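Local coordinates for protein probable zinc protease (Pseudomonas aeruginosa, PDB 4NNZ) that probably works as a zinc-dependent metallopeptidase of the M16 family, being one subunit of a heterodimeric protease, at residues A[186-191]-A[214-219]; A[47-52]-A[175-180]; A[355-360]-A[389-394]. One frame throughout, in Å; residues are numbered along the deposited sequence.

Three contacts follow one another along the chain; none nests inside or crosses another. From the N terminus, interaction 2 comes first, joining helix 49-56 to helix 174-184 across 122 intervening residues. Interaction 1 opens almost at once, where helix 174-184 gives way to strand 190-196, and closes a shorter excursion of 22 residues, mostly helix 200-211, by bringing the loop after that helix back to the turn before the strand. Their centres are 17 Å apart. Interaction 3 lies in the C-terminal half, where helix 346-364 and helix 386-396 meet across 28 residues. Its centre is 38 Å from that of interaction 2, on the opposite side of the chain's centre.

Interaction 1. Residues A[186-191]-A[214-219]; sequences APNNAT and IPWRQL
Asn188 lies over Trp216 and grips the backbone of Arg217. Its CB is 3.6 Å from Trp216 CD1, and its CG is 3.4 Å from the same CD1, above the ring. The amide and indole planes are 19° apart, so the amide spreads almost flat across the face, with ND2 offset toward the rim. A chi1 of 47° puts CG, between backbone N and carbonyl carbon, over that ring. At the tip, OD1 of Asn188 accepts from N of Arg217 at 3.3 Å in a nearly straight bond (170°), while ND2 of Asn188 donates to O of Arg217 at 3.0 Å, the oxygen lying close to the amide plane.

Further apolar contacts accompany it: Pro187 CG meets Ile214 CG2 at 3.8 Å, and Ala186 CB meets Leu219 CD1 at 4.1 Å. Arg217 NE bonds Glu182 O, and Asn189 ND2 bonds Trp184 O, both in the preceding helix. The loop after helix 200-211 is tied to the turn that leads into strand 190-196, an inner strand of the six-stranded sheet of the N-terminal M16 half. Because one amide answers both a backbone N-H and a backbone carbonyl, its rotation is fixed: a flipped amide would set like against like.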
ATOM      1  N   ALA A 186     -17.716  15.084  -8.026  1.00 41.46           N
ATOM      2  CA  ALA A 186     -18.290  15.524  -9.240  1.00 45.37           C
ATOM      3  C   ALA A 186     -19.556  14.757  -9.508  1.00 47.88           C
ATOM      4  O   ALA A 186     -19.700  13.640  -9.083  1.00 43.36           O
ATOM      5  CB  ALA A 186     -17.313  15.343 -10.356  1.00 43.64           C
ATOM      6  N   PRO A 187     -20.448  15.334 -10.299  1.00 43.29           N
ATOM      7  CA  PRO A 187     -21.773  14.791 -10.540  1.00 40.73           C
ATOM      8  C   PRO A 187     -21.710  13.445 -11.160  1.00 41.54           C
ATOM      9  O   PRO A 187     -22.507  12.612 -10.862  1.00 44.26           O
ATOM     10  CB  PRO A 187     -22.361  15.776 -11.516  1.00 45.19           C
ATOM     11  CG  PRO A 187     -21.546  17.010 -11.380  1.00 47.49           C
ATOM     12  CD  PRO A 187     -20.473  16.785 -10.388  1.00 43.01           C
ATOM     13  N   ASN A 188     -20.721  13.225 -11.987  1.00 43.88           N
ATOM     14  CA  ASN A 188     -20.579  11.964 -12.637  1.00 40.18           C
ATOM     15  C   ASN A 188     -19.855  10.979 -11.758  1.00 41.76           C
ATOM     16  O   ASN A 188     -19.628   9.866 -12.141  1.00 44.68           O
ATOM     17  CB  ASN A 188     -19.921  12.112 -13.988  1.00 41.25           C
ATOM     18  CG  ASN A 188     -18.693  12.976 -13.957  1.00 40.67           C
ATOM     19  OD1 ASN A 188     -18.760  14.140 -13.658  1.00 36.87           O
ATOM     20  ND2 ASN A 188     -17.577  12.402 -14.303  1.00 37.87           N
ATOM     21  N   ASN A 189     -19.498  11.406 -10.563  1.00 40.34           N
ATOM     22  CA  ASN A 189     -18.984  10.506  -9.563  1.00 38.00           C
ATOM     23  C   ASN A 189     -19.936  10.267  -8.430  1.00 35.35           C
ATOM     24  O   ASN A 189     -19.555   9.764  -7.431  1.00 35.43           O
ATOM     25  CB  ASN A 189     -17.662  10.997  -9.025  1.00 38.14           C
ATOM     26  CG  ASN A 189     -16.810   9.888  -8.511  1.00 42.15           C
ATOM     27  OD1 ASN A 189     -16.858   8.797  -9.006  1.00 44.29           O
ATOM     28  ND2 ASN A 189     -16.048  10.158  -7.505  1.00 41.30           N
ATOM     29  N   ALA A 190     -21.176  10.646  -8.590  1.00 36.22           N
ATOM     30  CA  ALA A 190     -22.087  10.672  -7.482  1.00 37.53           C
ATOM     31  C   ALA A 190     -23.444  10.072  -7.740  1.00 37.70           C
ATOM     32  O   ALA A 190     -23.885   9.989  -8.844  1.00 42.31           O
ATOM     33  CB  ALA A 190     -22.225  12.083  -6.978  1.00 36.33           C
ATOM     34  N   THR A 191     -24.090   9.620  -6.689  1.00 37.69           N
ATOM     35  CA  THR A 191     -25.454   9.135  -6.781  1.00 39.75           C
ATOM     36  C   THR A 191     -26.359   9.796  -5.779  1.00 39.21           C
ATOM     37  O   THR A 191     -26.038   9.850  -4.654  1.00 36.76           O
ATOM     38  CB  THR A 191     -25.560   7.640  -6.556  1.00 37.16           C
ATOM     39  OG1 THR A 191     -24.689   6.979  -7.437  1.00 40.57           O
ATOM     40  CG2 THR A 191     -26.876   7.201  -6.904  1.00 41.09           C
ATOM     41  N   ILE A 214     -24.587  22.039 -12.483  1.00 62.65           N
ATOM     42  CA  ILE A 214     -23.249  21.612 -12.192  1.00 56.63           C
ATOM     43  C   ILE A 214     -22.711  20.783 -13.317  1.00 49.62           C
ATOM     44  O   ILE A 214     -23.316  19.843 -13.763  1.00 47.34           O
ATOM     45  CB  ILE A 214     -23.212  20.812 -10.896  1.00 58.00           C
ATOM     46  CG1 ILE A 214     -24.101  21.478  -9.858  1.00 61.03           C
ATOM     47  CG2 ILE A 214     -21.789  20.649 -10.433  1.00 61.64           C
ATOM     48  CD1 ILE A 214     -23.689  21.315  -8.419  1.00 59.47           C
ATOM     49  N   PRO A 215     -21.462  21.216 -13.765  1.00 49.66           N
ATOM     50  CA  PRO A 215     -20.988  20.507 -14.949  1.00 51.72           C
ATOM     51  C   PRO A 215     -20.159  19.286 -14.694  1.00 56.50           C
ATOM     52  O   PRO A 215     -19.528  19.176 -13.686  1.00 72.93           O
ATOM     53  CB  PRO A 215     -20.143  21.535 -15.623  1.00 54.68           C
ATOM     54  CG  PRO A 215     -19.413  22.122 -14.525  1.00 52.03           C
ATOM     55  CD  PRO A 215     -20.406  22.304 -13.460  1.00 48.60           C
ATOM     56  N   TRP A 216     -20.157  18.389 -15.649  1.00 51.42           N
ATOM     57  CA  TRP A 216     -19.409  17.172 -15.629  1.00 51.02           C
ATOM     58  C   TRP A 216     -17.938  17.490 -15.603  1.00 53.05           C
ATOM     59  O   TRP A 216     -17.517  18.453 -16.175  1.00 55.04           O
ATOM     60  CB  TRP A 216     -19.772  16.498 -16.914  1.00 46.76           C
ATOM     61  CG  TRP A 216     -19.257  15.205 -17.170  1.00 45.39           C
ATOM     62  CD1 TRP A 216     -19.878  14.060 -16.974  1.00 47.56           C
ATOM     63  CD2 TRP A 216     -18.024  14.898 -17.787  1.00 47.39           C
ATOM     64  NE1 TRP A 216     -19.108  13.030 -17.371  1.00 46.32           N
ATOM     65  CE2 TRP A 216     -17.952  13.528 -17.884  1.00 47.98           C
ATOM     66  CE3 TRP A 216     -16.962  15.653 -18.244  1.00 45.91           C
ATOM     67  CZ2 TRP A 216     -16.873  12.890 -18.406  1.00 44.49           C
ATOM     68  CZ3 TRP A 216     -15.913  15.033 -18.753  1.00 44.00           C
ATOM     69  CH2 TRP A 216     -15.862  13.661 -18.837  1.00 47.27           C
ATOM     70  N   ARG A 217     -17.162  16.699 -14.889  1.00 56.51           N
ATOM     71  CA  ARG A 217     -15.739  16.900 -14.767  1.00 60.70           C
ATOM     72  C   ARG A 217     -15.055  15.599 -15.073  1.00 58.70           C
ATOM     73  O   ARG A 217     -15.524  14.593 -14.647  1.00 52.18           O
ATOM     74  CB  ARG A 217     -15.367  17.279 -13.343  1.00 69.74           C
ATOM     75  CG  ARG A 217     -16.005  18.523 -12.777  1.00 76.45           C
ATOM     76  CD  ARG A 217     -15.177  19.130 -11.657  1.00 83.30           C
ATOM     77  NE  ARG A 217     -15.553  18.662 -10.330  1.00 92.54           N
ATOM     78  CZ  ARG A 217     -16.705  18.943  -9.732  1.00 97.80           C
ATOM     79  NH1 ARG A 217     -17.811  18.336 -10.132  1.00 93.80           N
ATOM     80  NH2 ARG A 217     -16.757  19.825  -8.735  1.00 96.82           N
ATOM     81  N   GLN A 218     -13.938  15.624 -15.788  1.00 59.88           N
ATOM     82  CA  GLN A 218     -13.193  14.424 -16.060  1.00 61.13           C
ATOM     83  C   GLN A 218     -12.625  13.878 -14.786  1.00 55.08           C
ATOM     84  O   GLN A 218     -12.184  14.602 -13.934  1.00 57.39           O
ATOM     85  CB  GLN A 218     -12.079  14.690 -17.045  1.00 66.06           C
ATOM     86  CG  GLN A 218     -11.250  13.475 -17.361  1.00 66.93           C
ATOM     87  CD  GLN A 218     -11.789  12.705 -18.521  1.00 66.53           C
ATOM     88  OE1 GLN A 218     -11.917  11.503 -18.465  1.00 65.42           O
ATOM     89  NE2 GLN A 218     -12.108  13.398 -19.580  1.00 69.05           N
ATOM     90  N   LEU A 219     -12.653  12.580 -14.668  1.00 50.36           N
ATOM     91  CA  LEU A 219     -12.320  11.969 -13.444  1.00 45.48           C
ATOM     92  C   LEU A 219     -10.986  11.364 -13.598  1.00 43.36           C
ATOM     93  O   LEU A 219     -10.558  11.086 -14.676  1.00 46.28           O
ATOM     94  CB  LEU A 219     -13.324  10.887 -13.116  1.00 43.24           C
ATOM     95  CG  LEU A 219     -14.269  11.116 -11.975  1.00 41.59           C
ATOM     96  CD1 LEU A 219     -14.748  12.532 -11.994  1.00 40.45           C
ATOM     97  CD2 LEU A 219     -15.435  10.181 -12.114  1.00 41.32           C
TER

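Interaction 2. Residues A[47-52]-A[175-180]; sequences TGLSHA and DDLRHW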
ATOM      1  N   THR A  47      -2.644   9.753   2.583  1.00 30.93           N
ATOM      2  CA  THR A  47      -3.771   9.064   3.126  1.00 31.21           C
ATOM      3  C   THR A  47      -4.619   9.929   4.015  1.00 34.14           C
ATOM      4  O   THR A  47      -4.181  10.920   4.542  1.00 32.62           O
ATOM      5  CB  THR A  47      -3.417   7.724   3.793  1.00 30.30           C
ATOM      6  OG1 THR A  47      -2.606   7.926   4.924  1.00 27.56           O
ATOM      7  CG2 THR A  47      -2.693   6.875   2.874  1.00 31.80           C
ATOM      8  N   GLY A  48      -5.867   9.534   4.135  1.00 35.29           N
ATOM      9  CA  GLY A  48      -6.807  10.161   5.013  1.00 34.67           C
ATOM     10  C   GLY A  48      -7.507  11.325   4.427  1.00 33.09           C
ATOM     11  O   GLY A  48      -8.234  11.969   5.098  1.00 33.41           O
ATOM     12  N   LEU A  49      -7.243  11.575   3.163  1.00 35.43           N
ATOM     13  CA  LEU A  49      -7.760  12.711   2.432  1.00 34.83           C
ATOM     14  C   LEU A  49      -9.247  12.747   2.245  1.00 34.95           C
ATOM     15  O   LEU A  49      -9.822  13.775   2.324  1.00 37.03           O
ATOM     16  CB  LEU A  49      -7.103  12.761   1.068  1.00 34.64           C
ATOM     17  CG  LEU A  49      -6.554  14.046   0.490  1.00 35.27           C
ATOM     18  CD1 LEU A  49      -5.821  14.879   1.499  1.00 36.39           C
ATOM     19  CD2 LEU A  49      -5.638  13.677  -0.636  1.00 35.20           C
ATOM     20  N   SER A  50      -9.851  11.625   1.927  1.00 34.26           N
ATOM     21  CA  SER A  50     -11.271  11.568   1.725  1.00 34.82           C
ATOM     22  C   SER A  50     -12.041  11.797   2.967  1.00 37.96           C
ATOM     23  O   SER A  50     -13.017  12.476   2.983  1.00 40.98           O
ATOM     24  CB  SER A  50     -11.656  10.249   1.115  1.00 34.72           C
ATOM     25  OG  SER A  50     -10.600   9.808   0.356  1.00 35.26           O
ATOM     26  N   HIS A  51     -11.604  11.167   4.024  1.00 38.15           N
ATOM     27  CA  HIS A  51     -12.173  11.357   5.312  1.00 36.79           C
ATOM     28  C   HIS A  51     -11.995  12.776   5.868  1.00 33.64           C
ATOM     29  O   HIS A  51     -12.835  13.258   6.551  1.00 33.80           O
ATOM     30  CB  HIS A  51     -11.654  10.289   6.242  1.00 36.86           C
ATOM     31  CG  HIS A  51     -11.964  10.553   7.661  1.00 38.75           C
ATOM     32  ND1 HIS A  51     -11.235  11.428   8.418  1.00 37.99           N
ATOM     33  CD2 HIS A  51     -12.949  10.096   8.451  1.00 41.46           C
ATOM     34  CE1 HIS A  51     -11.764  11.504   9.615  1.00 41.29           C
ATOM     35  NE2 HIS A  51     -12.799  10.695   9.664  1.00 40.68           N
ATOM     36  N   ALA A  52     -10.873  13.400   5.633  1.00 31.15           N
ATOM     37  CA  ALA A  52     -10.688  14.766   6.024  1.00 33.76           C
ATOM     38  C   ALA A  52     -11.571  15.724   5.272  1.00 37.44           C
ATOM     39  O   ALA A  52     -12.098  16.657   5.823  1.00 34.07           O
ATOM     40  CB  ALA A  52      -9.249  15.169   5.860  1.00 33.63           C
ATOM     41  N   ASP A 175      -4.276  22.643  -0.086  1.00 52.50           N
ATOM     42  CA  ASP A 175      -4.257  22.425  -1.499  1.00 50.71           C
ATOM     43  C   ASP A 175      -4.518  21.001  -1.842  1.00 45.88           C
ATOM     44  O   ASP A 175      -5.188  20.718  -2.787  1.00 44.08           O
ATOM     45  CB  ASP A 175      -2.982  22.957  -2.074  1.00 54.49           C
ATOM     46  CG  ASP A 175      -3.054  24.434  -2.278  1.00 71.88           C
ATOM     47  OD1 ASP A 175      -3.974  24.881  -2.980  1.00 78.11           O
ATOM     48  OD2 ASP A 175      -2.237  25.171  -1.708  1.00 79.49           O
ATOM     49  N   ASP A 176      -4.013  20.100  -1.032  1.00 46.31           N
ATOM     50  CA  ASP A 176      -4.232  18.703  -1.251  1.00 47.95           C
ATOM     51  C   ASP A 176      -5.698  18.372  -1.144  1.00 47.62           C
ATOM     52  O   ASP A 176      -6.202  17.581  -1.892  1.00 47.31           O
ATOM     53  CB  ASP A 176      -3.414  17.880  -0.275  1.00 49.50           C
ATOM     54  CG  ASP A 176      -1.939  18.013  -0.499  1.00 56.58           C
ATOM     55  OD1 ASP A 176      -1.534  18.343  -1.607  1.00 60.31           O
ATOM     56  OD2 ASP A 176      -1.170  17.786   0.430  1.00 59.85           O
ATOM     57  N   LEU A 177      -6.362  18.968  -0.180  1.00 45.02           N
ATOM     58  CA  LEU A 177      -7.777  18.838   0.001  1.00 44.40           C
ATOM     59  C   LEU A 177      -8.611  19.431  -1.101  1.00 43.59           C
ATOM     60  O   LEU A 177      -9.579  18.871  -1.482  1.00 44.90           O
ATOM     61  CB  LEU A 177      -8.179  19.451   1.326  1.00 46.88           C
ATOM     62  CG  LEU A 177      -8.212  18.623   2.594  1.00 46.26           C
ATOM     63  CD1 LEU A 177      -9.353  19.085   3.433  1.00 47.27           C
ATOM     64  CD2 LEU A 177      -8.408  17.171   2.295  1.00 51.55           C
ATOM     65  N   ARG A 178      -8.240  20.590  -1.593  1.00 46.18           N
ATOM     66  CA  ARG A 178      -8.972  21.224  -2.659  1.00 50.32           C
ATOM     67  C   ARG A 178      -8.927  20.407  -3.893  1.00 49.17           C
ATOM     68  O   ARG A 178      -9.865  20.337  -4.632  1.00 49.11           O
ATOM     69  CB  ARG A 178      -8.346  22.563  -2.994  1.00 56.17           C
ATOM     70  CG  ARG A 178      -8.575  23.642  -1.978  1.00 62.43           C
ATOM     71  CD  ARG A 178      -8.103  24.974  -2.486  1.00 65.88           C
ATOM     72  NE  ARG A 178      -8.394  26.039  -1.553  1.00 67.60           N
ATOM     73  CZ  ARG A 178      -7.463  26.763  -0.960  1.00 70.05           C
ATOM     74  NH1 ARG A 178      -6.194  26.525  -1.202  1.00 69.34           N
ATOM     75  NH2 ARG A 178      -7.794  27.727  -0.129  1.00 65.14           N
ATOM     76  N   HIS A 179      -7.761  19.880  -4.159  1.00 46.30           N
ATOM     77  CA  HIS A 179      -7.518  19.135  -5.345  1.00 46.51           C
ATOM     78  C   HIS A 179      -8.291  17.863  -5.370  1.00 41.58           C
ATOM     79  O   HIS A 179      -8.767  17.431  -6.381  1.00 34.69           O
ATOM     80  CB  HIS A 179      -6.049  18.865  -5.460  1.00 52.59           C
ATOM     81  CG  HIS A 179      -5.676  18.163  -6.710  1.00 61.77           C
ATOM     82  ND1 HIS A 179      -5.607  18.801  -7.922  1.00 70.34           N
ATOM     83  CD2 HIS A 179      -5.375  16.870  -6.944  1.00 67.78           C
ATOM     84  CE1 HIS A 179      -5.269  17.933  -8.850  1.00 71.40           C
ATOM     85  NE2 HIS A 179      -5.121  16.753  -8.281  1.00 72.60           N
ATOM     86  N   TRP A 180      -8.361  17.249  -4.216  1.00 40.82           N
ATOM     87  CA  TRP A 180      -9.122  16.058  -4.026  1.00 38.31           C
ATOM     88  C   TRP A 180     -10.570  16.360  -4.233  1.00 39.31           C
ATOM     89  O   TRP A 180     -11.286  15.569  -4.782  1.00 39.28           O
ATOM     90  CB  TRP A 180      -8.841  15.497  -2.653  1.00 37.06           C
ATOM     91  CG  TRP A 180      -9.172  14.084  -2.456  1.00 35.62           C
ATOM     92  CD1 TRP A 180     -10.168  13.616  -1.732  1.00 37.17           C
ATOM     93  CD2 TRP A 180      -8.473  12.945  -2.948  1.00 38.86           C
ATOM     94  NE1 TRP A 180     -10.184  12.281  -1.741  1.00 37.92           N
ATOM     95  CE2 TRP A 180      -9.140  11.834  -2.477  1.00 38.37           C
ATOM     96  CE3 TRP A 180      -7.353  12.760  -3.740  1.00 36.79           C
ATOM     97  CZ2 TRP A 180      -8.746  10.570  -2.769  1.00 37.22           C
ATOM     98  CZ3 TRP A 180      -6.978  11.527  -4.026  1.00 36.31           C
ATOM     99  CH2 TRP A 180      -7.660  10.434  -3.540  1.00 38.57           C
TER
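Leu49 sits over one face of the Trp180 indole, joining two helices of the M16 fold. Helix 49-56 carries the family's inverted HxxEH zinc signature, which starts at His51, and helix 174-184 packs against its first turn.

The first shell is nearly all apolar. Leu49 CB makes a CH-pi contact, 4.1 Å from the centroid of the five-membered ring of Trp180 and just 3° off its normal. Farther out, Leu49 CD2 is displaced toward the rim, 3.7 Å from Trp180 CE3. Its other methyl, CD1, meets Leu177 CD2 at 3.5 Å as the two leucine side chains lie alongside each other, pointing opposite ways. That leucine methyl also approaches the next turn, where Ala52 CB lies 4.2 Å from Leu177 CD2. Trp180 CG is anti to the backbone N (chi1 -160°), a turn that puts it 3.9 Å from Leu49 CG. Its NE1 forms a weak, bent bond (131°) to Ser50 OG, although the position of that hydroxyl is less certain.

Around this shell, Glu42 holds the helix start, accepting from Gly48 N through OE1 and from Ser50 N through OE2, while Trp184 meets Trp180 edge-to-face. Asp176 OD2 forms a salt bridge with Arg223 of the second subunit, another copy of this protein, so the helix that covers Leu49 also takes part in the subunit interface. His51 points away from helix 174-184 and packs on Glu131, consistent with a metal-binding side of the helix facing elsewhere, as in other M16 peptidases. Gly48, in the N-cap position with positive phi, turns the chain into the helix, and Ala52 N donates to Gly48 O at 3.0 Å to close the first turn.

Interaction 3. Residues A[355-360]-A[389-394]; sequences QMIAGM and QDLEAL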
ATOM      1  N   GLN A 355     -32.938 -17.243   8.618  1.00 55.46           N
ATOM      2  CA  GLN A 355     -32.699 -16.191   9.566  1.00 58.83           C
ATOM      3  C   GLN A 355     -31.932 -15.026   9.004  1.00 56.10           C
ATOM      4  O   GLN A 355     -32.114 -13.912   9.420  1.00 58.55           O
ATOM      5  CB  GLN A 355     -32.168 -16.714  10.889  1.00 59.90           C
ATOM      6  CG  GLN A 355     -33.259 -16.662  11.945  1.00 64.04           C
ATOM      7  CD  GLN A 355     -32.932 -17.361  13.235  1.00 66.79           C
ATOM      8  OE1 GLN A 355     -31.823 -17.309  13.715  1.00 64.72           O
ATOM      9  NE2 GLN A 355     -33.918 -18.003  13.810  1.00 66.18           N
ATOM     10  N   MET A 356     -31.060 -15.301   8.062  1.00 52.57           N
ATOM     11  CA  MET A 356     -30.357 -14.270   7.363  1.00 55.69           C
ATOM     12  C   MET A 356     -31.295 -13.424   6.553  1.00 58.12           C
ATOM     13  O   MET A 356     -31.170 -12.224   6.487  1.00 53.12           O
ATOM     14  CB  MET A 356     -29.381 -14.912   6.416  1.00 56.70           C
ATOM     15  CG  MET A 356     -27.992 -14.367   6.485  1.00 61.19           C
ATOM     16  SD  MET A 356     -26.904 -15.180   5.332  1.00 60.72           S
ATOM     17  CE  MET A 356     -26.614 -13.886   4.166  1.00 61.17           C
ATOM     18  N   ILE A 357     -32.201 -14.076   5.869  1.00 57.84           N
ATOM     19  CA  ILE A 357     -33.165 -13.382   5.083  1.00 57.39           C
ATOM     20  C   ILE A 357     -34.066 -12.559   5.965  1.00 56.07           C
ATOM     21  O   ILE A 357     -34.367 -11.430   5.679  1.00 61.92           O
ATOM     22  CB  ILE A 357     -33.972 -14.389   4.306  1.00 59.04           C
ATOM     23  CG1 ILE A 357     -33.026 -15.180   3.431  1.00 59.22           C
ATOM     24  CG2 ILE A 357     -35.033 -13.693   3.498  1.00 61.24           C
ATOM     25  CD1 ILE A 357     -33.703 -15.978   2.358  1.00 58.34           C
ATOM     26  N   ALA A 358     -34.465 -13.142   7.067  1.00 52.58           N
ATOM     27  CA  ALA A 358     -35.410 -12.519   7.929  1.00 51.70           C
ATOM     28  C   ALA A 358     -34.861 -11.241   8.474  1.00 53.27           C
ATOM     29  O   ALA A 358     -35.549 -10.254   8.544  1.00 59.13           O
ATOM     30  CB  ALA A 358     -35.735 -13.455   9.061  1.00 52.70           C
ATOM     31  N   GLY A 359     -33.621 -11.271   8.902  1.00 59.78           N
ATOM     32  CA  GLY A 359     -32.960 -10.100   9.414  1.00 61.11           C
ATOM     33  C   GLY A 359     -32.798  -9.040   8.368  1.00 63.23           C
ATOM     34  O   GLY A 359     -32.917  -7.864   8.633  1.00 62.01           O
ATOM     35  N   MET A 360     -32.471  -9.472   7.171  1.00 67.61           N
ATOM     36  CA  MET A 360     -32.346  -8.570   6.062  1.00 72.88           C
ATOM     37  C   MET A 360     -33.655  -7.946   5.706  1.00 71.19           C
ATOM     38  O   MET A 360     -33.705  -6.784   5.411  1.00 77.55           O
ATOM     39  CB  MET A 360     -31.736  -9.258   4.866  1.00 83.50           C
ATOM     40  CG  MET A 360     -30.221  -9.288   4.908  1.00 85.84           C
ATOM     41  SD  MET A 360     -29.610 -10.713   4.027  1.00 93.46           S
ATOM     42  CE  MET A 360     -30.106 -10.253   2.387  1.00 89.96           C
ATOM     43  N   GLN A 389     -33.078  -9.371  -6.147  1.00 71.21           N
ATOM     44  CA  GLN A 389     -32.733 -10.718  -6.507  1.00 73.49           C
ATOM     45  C   GLN A 389     -31.806 -11.363  -5.516  1.00 69.08           C
ATOM     46  O   GLN A 389     -31.458 -12.497  -5.650  1.00 65.25           O
ATOM     47  CB  GLN A 389     -32.170 -10.775  -7.911  1.00 74.75           C
ATOM     48  CG  GLN A 389     -31.467  -9.525  -8.343  1.00 79.00           C
ATOM     49  CD  GLN A 389     -31.982  -8.975  -9.641  1.00 75.12           C
ATOM     50  OE1 GLN A 389     -33.124  -8.567  -9.734  1.00 78.53           O
ATOM     51  NE2 GLN A 389     -31.131  -8.944 -10.647  1.00 70.35           N
ATOM     52  N   ASP A 390     -31.425 -10.622  -4.504  1.00 75.73           N
ATOM     53  CA  ASP A 390     -30.473 -11.107  -3.552  1.00 74.45           C
ATOM     54  C   ASP A 390     -31.006 -12.302  -2.857  1.00 72.16           C
ATOM     55  O   ASP A 390     -30.288 -13.221  -2.611  1.00 81.14           O
ATOM     56  CB  ASP A 390     -30.238 -10.046  -2.514  1.00 80.99           C
ATOM     57  CG  ASP A 390     -28.881 -10.126  -1.900  1.00 83.57           C
ATOM     58  OD1 ASP A 390     -28.055 -10.954  -2.292  1.00 69.68           O
ATOM     59  OD2 ASP A 390     -28.647  -9.323  -1.010  1.00 94.19           O
ATOM     60  N   LEU A 391     -32.299 -12.262  -2.532  1.00 75.35           N
ATOM     61  CA  LEU A 391     -32.961 -13.326  -1.771  1.00 79.11           C
ATOM     62  C   LEU A 391     -33.193 -14.596  -2.606  1.00 76.66           C
ATOM     63  O   LEU A 391     -33.440 -15.679  -2.070  1.00 74.24           O
ATOM     64  CB  LEU A 391     -34.275 -12.817  -1.157  1.00 84.82           C
ATOM     65  CG  LEU A 391     -34.181 -11.805  -0.003  0.50 97.57           C
ATOM     66  CD1 LEU A 391     -33.113 -12.215   0.996  0.50 99.63           C
ATOM     67  CD2 LEU A 391     -33.926 -10.397  -0.506  0.50 93.59           C
ATOM     68  N   GLU A 392     -33.105 -14.450  -3.922  1.00 73.18           N
ATOM     69  CA  GLU A 392     -33.143 -15.565  -4.806  1.00 74.99           C
ATOM     70  C   GLU A 392     -31.771 -16.146  -4.875  1.00 68.59           C
ATOM     71  O   GLU A 392     -31.589 -17.337  -4.932  1.00 65.20           O
ATOM     72  CB  GLU A 392     -33.614 -15.127  -6.171  1.00 80.64           C
ATOM     73  CG  GLU A 392     -33.599 -16.235  -7.188  1.00 90.69           C
ATOM     74  CD  GLU A 392     -34.100 -17.541  -6.633  1.00 89.43           C
ATOM     75  OE1 GLU A 392     -35.200 -17.550  -6.072  1.00 89.05           O
ATOM     76  OE2 GLU A 392     -33.394 -18.552  -6.768  1.00 81.67           O
ATOM     77  N   ALA A 393     -30.793 -15.271  -4.869  1.00 65.77           N
ATOM     78  CA  ALA A 393     -29.411 -15.665  -4.948  1.00 58.23           C
ATOM     79  C   ALA A 393     -28.979 -16.474  -3.765  1.00 51.22           C
ATOM     80  O   ALA A 393     -28.200 -17.367  -3.889  1.00 56.78           O
ATOM     81  CB  ALA A 393     -28.548 -14.443  -5.088  1.00 56.69           C
ATOM     82  N   LEU A 394     -29.443 -16.105  -2.601  1.00 49.11           N
ATOM     83  CA  LEU A 394     -29.092 -16.812  -1.402  1.00 52.85           C
ATOM     84  C   LEU A 394     -29.669 -18.200  -1.462  1.00 57.44           C
ATOM     85  O   LEU A 394     -29.117 -19.146  -0.958  1.00 55.41           O
ATOM     86  CB  LEU A 394     -29.566 -16.065  -0.177  1.00 51.82           C
ATOM     87  CG  LEU A 394     -28.662 -14.949   0.283  1.00 52.32           C
ATOM     88  CD1 LEU A 394     -29.071 -14.461   1.640  1.00 54.09           C
ATOM     89  CD2 LEU A 394     -27.224 -15.388   0.312  1.00 53.06           C
TER
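Ile357 and Leu391 meet where two nearly antiparallel helices pass each other, 169° between their N-to-C directions and 11.0 Å between the axes of the short segments, so side-chain ends bridge the gap.

The apolar contacts form one patch with two closest points. At one, Leu391 CD1 lies 3.5 Å from Ile357 CG2, with Ile357 CG1 at 3.8 Å from the same methyl, so one leucine branch rests against both arms of the isoleucine. Met360 CE joins from the next turn, 3.9 Å from Leu391 CD1. At the other, Met356 CE reaches Leu394 CD1 at 3.6 Å, the methionine running roughly perpendicular to the leucine; Leu394 CD1, 4.4 Å from Met360 CE, links the two. A bend at chi3 places CE in both methionines (110° in Met356, 67° in Met360).

The polar element is Asp390, whose OD2 stands 3.8 Å from Met360 CE in van der Waals contact. The other carboxylate oxygen, OD1, forms a salt bridge with Arg269 NH1.

That arginine belongs to helix 262-276: Met356 packs on Arg269 and Ala273, and Leu394 on Leu270. Helices 346-364 and 386-396 both lean on helix 262-276 within the C-terminal M16 half, which also holds the five-stranded sheet centred on strand 246-253.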